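Long-range contacts in LPS-assembly lipoprotein (Caulobacter crescentus, PDB 4KWY), which probably serves, as an LptE-family lipoprotein, in the assembly of lipopolysaccharide at the outer membrane: residues S11-V16 with A42-Y47; L48-Q53 with M72-R77; N66-R71 with Y98-Q103; T92-T97 with A123-L128. All coordinates share one frame; numbering follows the deposited sequence.

Interaction 1: S11-V16 with A42-Y47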
loop_
_atom_site.group_PDB
_atom_site.type_symbol
_atom_site.label_atom_id
_atom_site.label_comp_id
_atom_site.label_asym_id
_atom_site.label_seq_id
_atom_site.Cartn_x
_atom_site.Cartn_y
_atom_site.Cartn_z
ATOM N N SER A 11 3.122 -3.136 14.498
ATOM C CA SER A 11 4.220 -3.997 14.082
ATOM C C SER A 11 3.852 -5.478 14.244
ATOM O O SER A 11 4.594 -6.321 13.737
ATOM C CB SER A 11 5.516 -3.646 14.810
ATOM O OG SER A 11 5.390 -3.682 16.222
ATOM N N SER A 12 2.684 -5.798 14.886
ATOM C CA SER A 12 2.194 -7.187 15.006
ATOM C C SER A 12 1.399 -7.597 13.742
ATOM O O SER A 12 1.038 -8.763 13.598
ATOM C CB SER A 12 1.347 -7.377 16.265
ATOM O OG SER A 12 0.058 -6.798 16.139
ATOM N N ILE A 13 1.152 -6.638 12.819
ATOM C CA ILE A 13 0.410 -6.867 11.571
ATOM C C ILE A 13 1.361 -7.357 10.456
ATOM O O ILE A 13 2.282 -6.646 10.032
ATOM C CB ILE A 13 -0.400 -5.623 11.116
ATOM C CG1 ILE A 13 -1.427 -5.173 12.174
ATOM C CG2 ILE A 13 -1.081 -5.883 9.791
ATOM C CD1 ILE A 13 -2.063 -3.760 11.918
ATOM N N GLU A 14 1.087 -8.558 9.956
ATOM C CA GLU A 14 1.838 -9.135 8.855
ATOM C C GLU A 14 1.065 -8.924 7.569
ATOM O O GLU A 14 -0.073 -9.381 7.434
ATOM C CB GLU A 14 2.083 -10.608 9.105
ATOM C CG GLU A 14 3.146 -11.208 8.218
ATOM C CD GLU A 14 3.373 -12.657 8.579
ATOM O OE1 GLU A 14 4.084 -12.923 9.576
ATOM O OE2 GLU A 14 2.775 -13.523 7.902
ATOM N N THR A 15 1.686 -8.227 6.632
ATOM C CA THR A 15 1.090 -7.848 5.354
ATOM C C THR A 15 1.336 -8.947 4.338
ATOM O O THR A 15 2.458 -9.428 4.182
ATOM C CB THR A 15 1.602 -6.473 4.940
ATOM O OG1 THR A 15 1.516 -5.636 6.090
ATOM C CG2 THR A 15 0.779 -5.845 3.820
ATOM N N VAL A 16 0.239 -9.393 3.723
ATOM C CA VAL A 16 0.145 -10.470 2.727
ATOM C C VAL A 16 -0.351 -9.865 1.401
ATOM O O VAL A 16 -1.371 -9.169 1.349
ATOM C CB VAL A 16 -0.785 -11.652 3.180
ATOM C CG1 VAL A 16 -0.641 -12.862 2.266
ATOM C CG2 VAL A 16 -0.540 -12.058 4.627
ATOM N N ALA A 42 2.985 -12.686 14.521
ATOM C CA ALA A 42 1.902 -11.918 13.916
ATOM C C ALA A 42 0.603 -12.127 14.678
ATOM O O ALA A 42 0.265 -13.253 15.004
ATOM C CB ALA A 42 1.729 -12.322 12.455
ATOM N N ALA A 43 -0.101 -11.034 14.983
ATOM C CA ALA A 43 -1.406 -11.038 15.636
ATOM C C ALA A 43 -2.492 -10.859 14.585
ATOM O O ALA A 43 -3.609 -11.329 14.763
ATOM C CB ALA A 43 -1.474 -9.920 16.656
ATOM N N TYR A 44 -2.154 -10.172 13.491
ATOM C CA TYR A 44 -3.065 -9.912 12.388
ATOM C C TYR A 44 -2.433 -10.210 11.061
ATOM O O TYR A 44 -1.222 -10.021 10.886
ATOM C CB TYR A 44 -3.526 -8.435 12.364
ATOM C CG TYR A 44 -4.224 -7.976 13.617
ATOM C CD1 TYR A 44 -5.556 -8.306 13.860
ATOM C CD2 TYR A 44 -3.554 -7.213 14.569
ATOM C CE1 TYR A 44 -6.203 -7.901 15.028
ATOM C CE2 TYR A 44 -4.189 -6.796 15.738
ATOM C CZ TYR A 44 -5.513 -7.143 15.962
ATOM O OH TYR A 44 -6.130 -6.761 17.128
ATOM N N LYS A 45 -3.280 -10.608 10.089
ATOM C CA LYS A 45 -2.875 -10.820 8.702
ATOM C C LYS A 45 -3.572 -9.776 7.862
ATOM O O LYS A 45 -4.797 -9.698 7.864
ATOM C CB LYS A 45 -3.161 -12.243 8.212
ATOM C CG LYS A 45 -2.332 -13.316 8.914
ATOM C CD LYS A 45 -0.958 -13.520 8.275
ATOM C CE LYS A 45 -0.172 -14.598 8.983
ATOM N NZ LYS A 45 0.508 -15.513 8.027
ATOM N N LEU A 46 -2.800 -8.899 7.230
ATOM C CA LEU A 46 -3.378 -7.880 6.377
ATOM C C LEU A 46 -3.255 -8.334 4.929
ATOM O O LEU A 46 -2.146 -8.381 4.395
ATOM C CB LEU A 46 -2.730 -6.490 6.606
ATOM C CG LEU A 46 -3.218 -5.361 5.690
ATOM C CD1 LEU A 46 -4.682 -5.081 5.894
ATOM C CD2 LEU A 46 -2.407 -4.102 5.900
ATOM N N TYR A 47 -4.404 -8.636 4.293
ATOM C CA TYR A 47 -4.481 -9.081 2.896
ATOM C C TYR A 47 -4.724 -7.933 1.966
ATOM O O TYR A 47 -5.750 -7.267 2.085
ATOM C CB TYR A 47 -5.593 -10.102 2.725
ATOM C CG TYR A 47 -5.121 -11.480 3.031
ATOM C CD1 TYR A 47 -5.206 -11.992 4.321
ATOM C CD2 TYR A 47 -4.628 -12.307 2.026
ATOM C CE1 TYR A 47 -4.849 -13.309 4.595
ATOM C CE2 TYR A 47 -4.231 -13.609 2.295
ATOM C CZ TYR A 47 -4.336 -14.105 3.584
ATOM O OH TYR A 47 -3.914 -15.388 3.840
#

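Interaction 2: L48-Q53 with M72-R77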
loop_
_atom_site.group_PDB
_atom_site.type_symbol
_atom_site.label_atom_id
_atom_site.label_comp_id
_atom_site.label_asym_id
_atom_site.label_seq_id
_atom_site.Cartn_x
_atom_site.Cartn_y
_atom_site.Cartn_z
ATOM N N LEU A 48 -3.815 -7.732 1.011
ATOM C CA LEU A 48 -3.938 -6.640 0.062
ATOM C C LEU A 48 -4.404 -7.133 -1.287
ATOM O O LEU A 48 -3.831 -8.086 -1.796
ATOM C CB LEU A 48 -2.590 -5.936 -0.106
ATOM C CG LEU A 48 -1.890 -5.416 1.120
ATOM C CD1 LEU A 48 -0.530 -4.918 0.721
ATOM C CD2 LEU A 48 -2.681 -4.290 1.772
ATOM N N SER A 49 -5.433 -6.482 -1.873
ATOM C CA SER A 49 -5.905 -6.813 -3.228
ATOM C C SER A 49 -5.754 -5.587 -4.105
ATOM O O SER A 49 -6.627 -4.713 -4.157
ATOM C CB SER A 49 -7.338 -7.329 -3.234
ATOM O OG SER A 49 -7.388 -8.500 -2.450
ATOM N N VAL A 50 -4.596 -5.493 -4.737
ATOM C CA VAL A 50 -4.291 -4.395 -5.637
ATOM C C VAL A 50 -4.826 -4.756 -7.016
ATOM O O VAL A 50 -4.664 -5.892 -7.467
ATOM C CB VAL A 50 -2.769 -4.038 -5.688
ATOM C CG1 VAL A 50 -2.517 -2.836 -6.616
ATOM C CG2 VAL A 50 -2.231 -3.736 -4.288
ATOM N N ASN A 51 -5.420 -3.751 -7.706
ATOM C CA ASN A 51 -5.833 -3.868 -9.101
ATOM C C ASN A 51 -4.546 -3.661 -9.903
ATOM O O ASN A 51 -4.131 -2.527 -10.169
ATOM C CB ASN A 51 -6.927 -2.851 -9.419
ATOM C CG ASN A 51 -7.494 -2.973 -10.798
ATOM O OD1 ASN A 51 -6.841 -3.434 -11.742
ATOM N ND2 ASN A 51 -8.730 -2.544 -10.947
ATOM N N GLU A 52 -3.851 -4.762 -10.160
ATOM C CA GLU A 52 -2.527 -4.791 -10.781
ATOM C C GLU A 52 -2.508 -4.334 -12.239
ATOM O O GLU A 52 -1.502 -3.751 -12.679
ATOM C CB GLU A 52 -1.923 -6.197 -10.671
ATOM C CG GLU A 52 -1.594 -6.609 -9.244
ATOM C CD GLU A 52 -0.477 -5.875 -8.526
ATOM O OE1 GLU A 52 0.145 -4.972 -9.132
ATOM O OE2 GLU A 52 -0.219 -6.215 -7.349
ATOM N N GLN A 53 -3.604 -4.605 -12.982
ATOM C CA GLN A 53 -3.688 -4.179 -14.370
ATOM C C GLN A 53 -3.774 -2.659 -14.419
ATOM O O GLN A 53 -3.001 -2.053 -15.174
ATOM C CB GLN A 53 -4.834 -4.862 -15.131
ATOM C CG GLN A 53 -4.461 -6.288 -15.592
ATOM C CD GLN A 53 -5.264 -6.815 -16.773
ATOM O OE1 GLN A 53 -5.624 -6.085 -17.710
ATOM N NE2 GLN A 53 -5.504 -8.122 -16.790
HETATM N N MSE A 72 -3.735 3.674 -8.089
HETATM C CA MSE A 72 -3.590 2.492 -7.267
HETATM C C MSE A 72 -4.890 2.308 -6.490
HETATM O O MSE A 72 -5.221 3.119 -5.619
HETATM C CB MSE A 72 -2.376 2.544 -6.340
HETATM C CG MSE A 72 -2.261 1.249 -5.522
HETATM SE SE MSE A 72 -0.750 1.212 -4.399
HETATM C CE MSE A 72 0.009 -0.337 -5.107
ATOM N N SER A 73 -5.602 1.216 -6.810
ATOM C CA SER A 73 -6.854 0.820 -6.175
ATOM C C SER A 73 -6.602 -0.426 -5.368
ATOM O O SER A 73 -6.084 -1.415 -5.902
ATOM C CB SER A 73 -7.920 0.576 -7.228
ATOM O OG SER A 73 -8.093 1.750 -7.994
ATOM N N VAL A 74 -6.903 -0.370 -4.061
ATOM C CA VAL A 74 -6.635 -1.494 -3.161
ATOM C C VAL A 74 -7.825 -1.789 -2.285
ATOM O O VAL A 74 -8.273 -0.936 -1.526
ATOM C CB VAL A 74 -5.394 -1.247 -2.234
ATOM C CG1 VAL A 74 -4.833 -2.565 -1.696
ATOM C CG2 VAL A 74 -4.311 -0.396 -2.902
ATOM N N ASP A 75 -8.264 -3.026 -2.315
ATOM C CA ASP A 75 -9.245 -3.557 -1.375
ATOM C C ASP A 75 -8.446 -4.341 -0.395
ATOM O O ASP A 75 -7.579 -5.097 -0.825
ATOM C CB ASP A 75 -10.315 -4.425 -2.063
ATOM C CG ASP A 75 -11.386 -3.605 -2.742
ATOM O OD1 ASP A 75 -12.175 -2.949 -2.029
ATOM O OD2 ASP A 75 -11.443 -3.627 -3.978
ATOM N N TRP A 76 -8.657 -4.137 0.908
ATOM C CA TRP A 76 -7.880 -4.876 1.891
ATOM C C TRP A 76 -8.732 -5.356 3.082
ATOM O O TRP A 76 -9.702 -4.703 3.463
ATOM C CB TRP A 76 -6.672 -4.047 2.353
ATOM C CG TRP A 76 -6.997 -2.660 2.797
ATOM C CD1 TRP A 76 -7.010 -1.526 2.032
ATOM C CD2 TRP A 76 -7.328 -2.254 4.127
ATOM N NE1 TRP A 76 -7.328 -0.434 2.808
ATOM C CE2 TRP A 76 -7.529 -0.851 4.100
ATOM C CE3 TRP A 76 -7.484 -2.948 5.345
ATOM C CZ2 TRP A 76 -7.876 -0.125 5.243
ATOM C CZ3 TRP A 76 -7.782 -2.222 6.488
ATOM C CH2 TRP A 76 -7.992 -0.828 6.430
ATOM N N ARG A 77 -8.330 -6.507 3.660
ATOM C CA ARG A 77 -8.952 -7.184 4.817
ATOM C C ARG A 77 -7.940 -7.411 5.918
ATOM O O ARG A 77 -6.850 -7.917 5.643
ATOM C CB ARG A 77 -9.516 -8.560 4.413
ATOM C CG ARG A 77 -10.589 -8.512 3.396
ATOM C CD ARG A 77 -11.077 -9.886 3.035
ATOM N NE ARG A 77 -11.474 -9.876 1.624
ATOM C CZ ARG A 77 -12.712 -9.661 1.187
ATOM N NH1 ARG A 77 -13.715 -9.527 2.046
ATOM N NH2 ARG A 77 -12.966 -9.634 -0.116
HETATM O O HOH W 1 -4.850 -0.058 -9.155
#

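Interaction 3: N66-R71 with Y98-Q103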
loop_
_atom_site.group_PDB
_atom_site.type_symbol
_atom_site.label_atom_id
_atom_site.label_comp_id
_atom_site.label_asym_id
_atom_site.label_seq_id
_atom_site.Cartn_x
_atom_site.Cartn_y
_atom_site.Cartn_z
ATOM N N ASN A 66 4.178 14.112 -22.286
ATOM C CA ASN A 66 4.697 12.980 -21.527
ATOM C C ASN A 66 4.309 13.038 -20.042
ATOM O O ASN A 66 5.103 12.599 -19.221
ATOM C CB ASN A 66 6.234 12.820 -21.705
ATOM C CG ASN A 66 6.670 12.252 -23.052
ATOM O OD1 ASN A 66 6.024 11.374 -23.644
ATOM N ND2 ASN A 66 7.819 12.695 -23.542
ATOM N N ARG A 67 3.092 13.562 -19.696
ATOM C CA ARG A 67 2.581 13.524 -18.316
ATOM C C ARG A 67 1.587 12.368 -18.218
ATOM O O ARG A 67 0.713 12.226 -19.071
ATOM C CB ARG A 67 1.961 14.843 -17.794
ATOM C CG ARG A 67 1.381 14.663 -16.351
ATOM C CD ARG A 67 0.949 15.918 -15.611
ATOM N NE ARG A 67 2.085 16.819 -15.406
ATOM C CZ ARG A 67 1.996 18.141 -15.397
ATOM N NH1 ARG A 67 0.817 18.734 -15.518
ATOM N NH2 ARG A 67 3.085 18.883 -15.267
ATOM N N PHE A 68 1.723 11.544 -17.193
ATOM C CA PHE A 68 0.869 10.379 -17.034
ATOM C C PHE A 68 0.215 10.348 -15.684
ATOM O O PHE A 68 0.789 10.868 -14.733
ATOM C CB PHE A 68 1.710 9.109 -17.213
ATOM C CG PHE A 68 2.068 8.799 -18.641
ATOM C CD1 PHE A 68 3.136 9.440 -19.268
ATOM C CD2 PHE A 68 1.334 7.874 -19.369
ATOM C CE1 PHE A 68 3.442 9.175 -20.605
ATOM C CE2 PHE A 68 1.625 7.628 -20.712
ATOM C CZ PHE A 68 2.688 8.262 -21.311
ATOM N N GLU A 69 -0.992 9.741 -15.597
ATOM C CA GLU A 69 -1.692 9.539 -14.329
ATOM C C GLU A 69 -1.762 8.058 -14.052
ATOM O O GLU A 69 -2.120 7.268 -14.914
ATOM C CB GLU A 69 -3.078 10.177 -14.254
ATOM C CG GLU A 69 -3.620 10.157 -12.824
ATOM C CD GLU A 69 -4.964 10.815 -12.575
ATOM O OE1 GLU A 69 -5.996 10.214 -12.953
ATOM O OE2 GLU A 69 -4.990 11.892 -11.937
ATOM N N LEU A 70 -1.376 7.686 -12.849
ATOM C CA LEU A 70 -1.339 6.319 -12.408
ATOM C C LEU A 70 -2.242 6.172 -11.192
ATOM O O LEU A 70 -2.234 7.015 -10.295
ATOM C CB LEU A 70 0.110 6.033 -12.090
ATOM C CG LEU A 70 0.483 4.635 -11.721
ATOM C CD1 LEU A 70 0.822 3.825 -12.954
ATOM C CD2 LEU A 70 1.683 4.705 -10.875
ATOM N N ARG A 71 -3.063 5.126 -11.196
ATOM C CA ARG A 71 -4.028 4.895 -10.138
ATOM C C ARG A 71 -3.787 3.587 -9.412
ATOM O O ARG A 71 -3.610 2.540 -10.028
ATOM C CB ARG A 71 -5.444 4.927 -10.700
ATOM C CG ARG A 71 -6.491 5.025 -9.618
ATOM C CD ARG A 71 -7.796 5.464 -10.194
ATOM N NE ARG A 71 -8.901 5.091 -9.317
ATOM C CZ ARG A 71 -10.016 4.498 -9.727
ATOM N NH1 ARG A 71 -10.179 4.191 -11.008
ATOM N NH2 ARG A 71 -10.975 4.207 -8.859
ATOM N N TYR A 98 3.250 11.485 -13.147
ATOM C CA TYR A 98 4.687 11.460 -13.394
ATOM C C TYR A 98 4.905 12.063 -14.721
ATOM O O TYR A 98 4.051 11.955 -15.616
ATOM C CB TYR A 98 5.356 10.077 -13.257
ATOM C CG TYR A 98 4.847 8.997 -14.183
ATOM C CD1 TYR A 98 5.428 8.792 -15.435
ATOM C CD2 TYR A 98 3.832 8.127 -13.781
ATOM C CE1 TYR A 98 4.995 7.763 -16.274
ATOM C CE2 TYR A 98 3.376 7.108 -14.622
ATOM C CZ TYR A 98 3.974 6.917 -15.857
ATOM O OH TYR A 98 3.522 5.940 -16.703
ATOM N N ASP A 99 6.006 12.790 -14.822
ATOM C CA ASP A 99 6.343 13.446 -16.058
ATOM C C ASP A 99 7.427 12.626 -16.737
ATOM O O ASP A 99 8.590 12.679 -16.342
ATOM C CB ASP A 99 6.741 14.914 -15.807
ATOM C CG ASP A 99 5.562 15.880 -15.754
ATOM O OD1 ASP A 99 4.570 15.564 -15.091
ATOM O OD2 ASP A 99 5.660 16.966 -16.348
ATOM N N SER A 100 7.015 11.813 -17.726
ATOM C CA SER A 100 7.876 10.938 -18.538
ATOM C C SER A 100 8.875 11.745 -19.422
ATOM O O SER A 100 8.968 12.978 -19.351
ATOM C CB SER A 100 7.020 10.013 -19.408
ATOM O OG SER A 100 7.673 8.794 -19.709
ATOM N N ALA A 101 9.624 11.024 -20.246
ATOM C CA ALA A 101 10.644 11.580 -21.120
ATOM C C ALA A 101 10.709 10.810 -22.446
ATOM O O ALA A 101 10.246 9.664 -22.516
ATOM C CB ALA A 101 11.991 11.521 -20.411
ATOM N N ASP A 102 11.289 11.437 -23.494
ATOM C CA ASP A 102 11.460 10.792 -24.800
ATOM C C ASP A 102 12.461 9.619 -24.684
ATOM O O ASP A 102 12.282 8.593 -25.346
ATOM C CB ASP A 102 11.918 11.819 -25.848
ATOM C CG ASP A 102 10.912 12.917 -26.185
ATOM O OD1 ASP A 102 9.703 12.740 -25.878
ATOM O OD2 ASP A 102 11.321 13.922 -26.816
ATOM N N GLN A 103 13.469 9.753 -23.786
ATOM C CA GLN A 103 14.490 8.742 -23.496
ATOM C C GLN A 103 13.874 7.567 -22.714
ATOM O O GLN A 103 13.183 7.794 -21.715
ATOM C CB GLN A 103 15.653 9.360 -22.711
ATOM C CG GLN A 103 16.578 10.243 -23.551
ATOM C CD GLN A 103 16.067 11.640 -23.848
ATOM O OE1 GLN A 103 15.191 12.189 -23.159
ATOM N NE2 GLN A 103 16.647 12.263 -24.868
#

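Interaction 4: T92-T97 with A123-L128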
loop_
_atom_site.group_PDB
_atom_site.type_symbol
_atom_site.label_atom_id
_atom_site.label_comp_id
_atom_site.label_asym_id
_atom_site.label_seq_id
_atom_site.Cartn_x
_atom_site.Cartn_y
_atom_site.Cartn_z
ATOM N N THR A 92 -8.823 1.639 -0.541
ATOM C CA THR A 92 -7.901 2.783 -0.661
ATOM C C THR A 92 -7.694 3.039 -2.154
ATOM O O THR A 92 -7.416 2.121 -2.913
ATOM C CB THR A 92 -6.579 2.471 0.123
ATOM O OG1 THR A 92 -6.913 2.089 1.453
ATOM C CG2 THR A 92 -5.596 3.632 0.169
ATOM N N ASP A 93 -7.857 4.270 -2.565
ATOM C CA ASP A 93 -7.665 4.691 -3.947
ATOM C C ASP A 93 -6.729 5.867 -3.958
ATOM O O ASP A 93 -7.054 6.907 -3.401
ATOM C CB ASP A 93 -9.002 5.067 -4.600
ATOM C CG ASP A 93 -9.463 4.092 -5.660
ATOM O OD1 ASP A 93 -8.929 4.148 -6.786
ATOM O OD2 ASP A 93 -10.416 3.331 -5.386
ATOM N N VAL A 94 -5.552 5.696 -4.561
ATOM C CA VAL A 94 -4.535 6.743 -4.634
ATOM C C VAL A 94 -4.204 7.045 -6.111
ATOM O O VAL A 94 -4.072 6.113 -6.915
ATOM C CB VAL A 94 -3.272 6.313 -3.835
ATOM C CG1 VAL A 94 -2.118 7.290 -4.063
ATOM C CG2 VAL A 94 -3.580 6.209 -2.347
ATOM N N SER A 95 -4.016 8.327 -6.440
ATOM C CA SER A 95 -3.610 8.761 -7.786
ATOM C C SER A 95 -2.365 9.600 -7.727
ATOM O O SER A 95 -2.236 10.431 -6.847
ATOM C CB SER A 95 -4.713 9.559 -8.468
ATOM O OG SER A 95 -5.637 8.633 -9.004
ATOM N N VAL A 96 -1.437 9.355 -8.656
ATOM C CA VAL A 96 -0.205 10.114 -8.822
ATOM C C VAL A 96 -0.035 10.451 -10.306
ATOM O O VAL A 96 -0.626 9.799 -11.185
ATOM C CB VAL A 96 1.061 9.403 -8.262
ATOM C CG1 VAL A 96 0.949 9.146 -6.778
ATOM C CG2 VAL A 96 1.381 8.116 -9.015
ATOM N N THR A 97 0.770 11.478 -10.576
ATOM C CA THR A 97 1.191 11.852 -11.905
ATOM C C THR A 97 2.713 11.720 -11.950
ATOM O O THR A 97 3.382 11.764 -10.909
ATOM C CB THR A 97 0.711 13.242 -12.336
ATOM O OG1 THR A 97 1.303 14.232 -11.513
ATOM C CG2 THR A 97 -0.817 13.371 -12.401
ATOM N N ALA A 123 0.066 3.207 1.500
ATOM C CA ALA A 123 0.590 2.654 2.758
ATOM C C ALA A 123 0.305 3.577 3.910
ATOM O O ALA A 123 -0.160 3.116 4.940
ATOM C CB ALA A 123 2.078 2.406 2.651
ATOM N N ARG A 124 0.530 4.883 3.714
ATOM C CA ARG A 124 0.296 5.939 4.687
ATOM C C ARG A 124 -1.195 6.020 5.066
ATOM O O ARG A 124 -1.499 6.098 6.246
ATOM C CB ARG A 124 0.797 7.275 4.108
ATOM C CG ARG A 124 0.762 8.444 5.066
ATOM C CD ARG A 124 1.124 9.718 4.340
ATOM N NE ARG A 124 1.019 10.909 5.193
ATOM C CZ ARG A 124 1.995 11.800 5.350
ATOM N NH1 ARG A 124 3.161 11.633 4.738
ATOM N NH2 ARG A 124 1.805 12.875 6.103
ATOM N N LYS A 125 -2.107 5.973 4.079
ATOM C CA LYS A 125 -3.570 6.011 4.278
ATOM C C LYS A 125 -4.088 4.776 5.055
ATOM O O LYS A 125 -4.920 4.929 5.937
ATOM C CB LYS A 125 -4.285 6.112 2.922
ATOM C CG LYS A 125 -4.323 7.510 2.356
ATOM C CD LYS A 125 -4.860 7.502 0.960
ATOM C CE LYS A 125 -6.150 8.269 0.850
ATOM N NZ LYS A 125 -6.579 8.417 -0.569
ATOM N N ILE A 126 -3.604 3.572 4.715
ATOM C CA ILE A 126 -3.962 2.317 5.373
ATOM C C ILE A 126 -3.418 2.298 6.851
ATOM O O ILE A 126 -4.155 1.916 7.767
ATOM C CB ILE A 126 -3.438 1.109 4.539
ATOM C CG1 ILE A 126 -4.149 1.026 3.180
ATOM C CG2 ILE A 126 -3.579 -0.227 5.332
ATOM C CD1 ILE A 126 -3.515 0.003 2.211
ATOM N N GLN A 127 -2.132 2.727 7.055
ATOM C CA GLN A 127 -1.427 2.760 8.345
ATOM C C GLN A 127 -2.148 3.644 9.308
ATOM O O GLN A 127 -2.230 3.291 10.467
ATOM C CB GLN A 127 0.028 3.240 8.175
ATOM C CG GLN A 127 0.904 3.121 9.428
ATOM C CD GLN A 127 1.331 4.469 9.959
ATOM O OE1 GLN A 127 2.185 5.152 9.384
ATOM N NE2 GLN A 127 0.750 4.879 11.073
ATOM N N LEU A 128 -2.660 4.786 8.837
ATOM C CA LEU A 128 -3.428 5.756 9.609
ATOM C C LEU A 128 -4.780 5.147 9.977
ATOM O O LEU A 128 -5.208 5.274 11.114
ATOM C CB LEU A 128 -3.586 7.066 8.793
ATOM C CG LEU A 128 -4.705 8.039 9.226
ATOM C CD1 LEU A 128 -4.305 8.841 10.459
ATOM C CD2 LEU A 128 -5.136 8.954 8.094
#

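Interaction 1: S11-V16 with A42-Y47
Ser12 O accepts from Ala43 N at 2.9 Å and, weakly, from Tyr44 N. Beyond it Glu14 N donates to Tyr44 O and Glu14 O accepts from Leu46 N, the residues flanking its register partner Lys45, as in parallel pairing. Val16 N closes the series on Leu46 O at 2.7 Å, and the strands run in nearly the same sense, 28° apart. They are the two strands of a beta-alpha-beta crossover whose connecting helix, 21-34, packs on Thr15. One charged pair reinforces the pairing: Glu14 and Lys45 lie side by side, and Lys45 NZ meets OE2 of Glu14 on its syn side at 3.0 Å, 35° out of the carboxylate plane. Apolar contacts divide between the two faces. On that of Ile13, Thr15, Tyr44 and Leu46, Ile13 CG2 is anti to the backbone N, which places it 3.6 Å from Leu46 CB, while CG1, beside that N, reaches Tyr44 CD2; Leu130 and Leu134 of helix 104-135 cover this side. On the face of Glu14 and Val16, Val16 CB sits over the Tyr47 ring, offset toward its rim, in a CH-pi contact 4.1 Å from the centroid.

Interaction 2: L48-Q53 with M72-R77
Ser49 N donates to Asp75 O at 2.8 Å, the donor lying nearly along the C=O axis, and Asp75 N returns a bond to Ser49 O at 3.0 Å. This reciprocal couple marks a hydrogen-bonded pair of an antiparallel ladder between strands 44-50 and 67-80, flanked by the non-hydrogen-bonded pairs Leu48-Trp76 and Val50-Val74. Asn51 N extends the ladder to Ser73 O; past it a water takes over, accepting from Ser73 N and donating to Asn51 O. There the chain leaves the strand: Asn51 is the N-cap of helix 52-56, its OD1 accepting from Arg54 N. The hydroxyl of Ser73 belongs to a separate polar cluster with Asp93 and Arg54, and the carboxylate of Asp75 to a salt bridge with Arg91. Leu48, Val50, Val74 and Trp76 share the other face, which helix 21-34 covers through Leu26, in contact with Leu48 and Val74. Here Leu48 CD2 approaches Trp76 CB at 4.0 Å, whereas the indole extends beyond the strand pair, its NE1 bonded to Thr92 OG1. Val50 divides its two methyls: CG2 touches Val74 CG1, and CG1 meets the CE methyl of selenomethionine Met72 at 3.9 Å, where the bend at chi3 (-122°) has placed it.

Interaction 3: N66-R71 with Y98-Q103
Phe68 and Tyr98 lie with ring planes only 10° apart, yet slid so far, 5.4 Å between centroids, that the rings barely overlap. They sit at the open end of a beta hairpin, remote from the turn between strands 67-80 and 86-99, and form a hydrogen-bonded antiparallel pair through Phe68 N to Tyr98 O and Tyr98 N to Phe68 O. It is the CB of Phe68 that covers the Tyr98 ring, in a CH-pi contact 3.7 Å from its centroid and displaced toward the rim nearest CZ. Tyr98 can lie under it because its CG stands between the backbone N and the carbonyl carbon (chi1 60°). Leu70 CB approaches the edge of the same ring. On the opposite face, Arg67 and Asp99 cross with guanidinium and carboxylate planes 40° apart. Arg67 NE points almost straight at Asp99 OD1, 2.8 Å away and in the guanidinium plane; NH2 adds a long, weak bond to OD2. Beyond the pair Ser100 N binds Asn66 O, and the Asn66 amide turns across the Asp102 carboxylate at about a right angle. Its ND2 meets OD1 of the poorly ordered Asp102 on the anti side at 3.0 Å, while Asn66 OD1 is held by Arg60.

Interaction 4: T92-T97 with A123-L128
Lys125 and Ile126 carry the helical side of this contact, against Thr92, Asp93 and Val94 on the strand. Ala123, which precedes them in the helix, turns away from the strand and packs instead on helix 21-34, through Leu26, Gln29 and Leu30. Lys125 follows with its CB directed to the strand, 3.9 Å from Thr92 CG2. Its chain then slides past Thr92 and Val94, running opposite to both side chains, and CD comes to 3.8 Å from Val94 CG2 and near Thr92 CG2 as well. The aliphatic part of an exposed lysine thus lies over two buried strand residues, while its charged end reaches back to the strand's main chain. The bend at chi3 (117°) swings CE out of the extended line, and NZ finishes 3.2 Å from Asp93 O, a weak hydrogen bond. The Asp93 carboxylate instead pairs with Arg71 and Arg91. At Ile126 the branch that touches is CG1, 3.4 Å from Thr92 OG1, with CD1 farther along the same side. Thr92 OG1, beside the backbone N of its residue, has its polar partner in Trp76 NE1. This is packing of a helix lengthwise on a sheet: the segment axes are 9.0 Å apart and run at 150°, roughly antiparallel. Helices 104-135 and 21-34 lie side by side on one face of the sheet, Ile126 touching both Leu30 of helix 21-34 and Trp76 of strand 67-80.

How the interactions relate
The four contacts illustrate how one sheet is built from paired strands and covered by helices. Interactions 1 and 2 share strand 44-50, which pairs in parallel on one side and antiparallel on the other; Val16 O and Leu48 N, 2.9 Å apart, join them. Interactions 2 and 3 occupy successive parts of strand 67-80, their centres about 22 Å apart. Interaction 4 is joined to interaction 3 by the salt bridge Arg71 NE-Asp93 OD1 at 2.7 Å, to interaction 2 by the backbone pairing Met72-Val94, and to interaction 1 by Leu46 CD2 packing 4.1 Å from Ile126 CG2. Interactions 1 and 3 stand on opposite sides of the chain's centre, about 34 Å between centres.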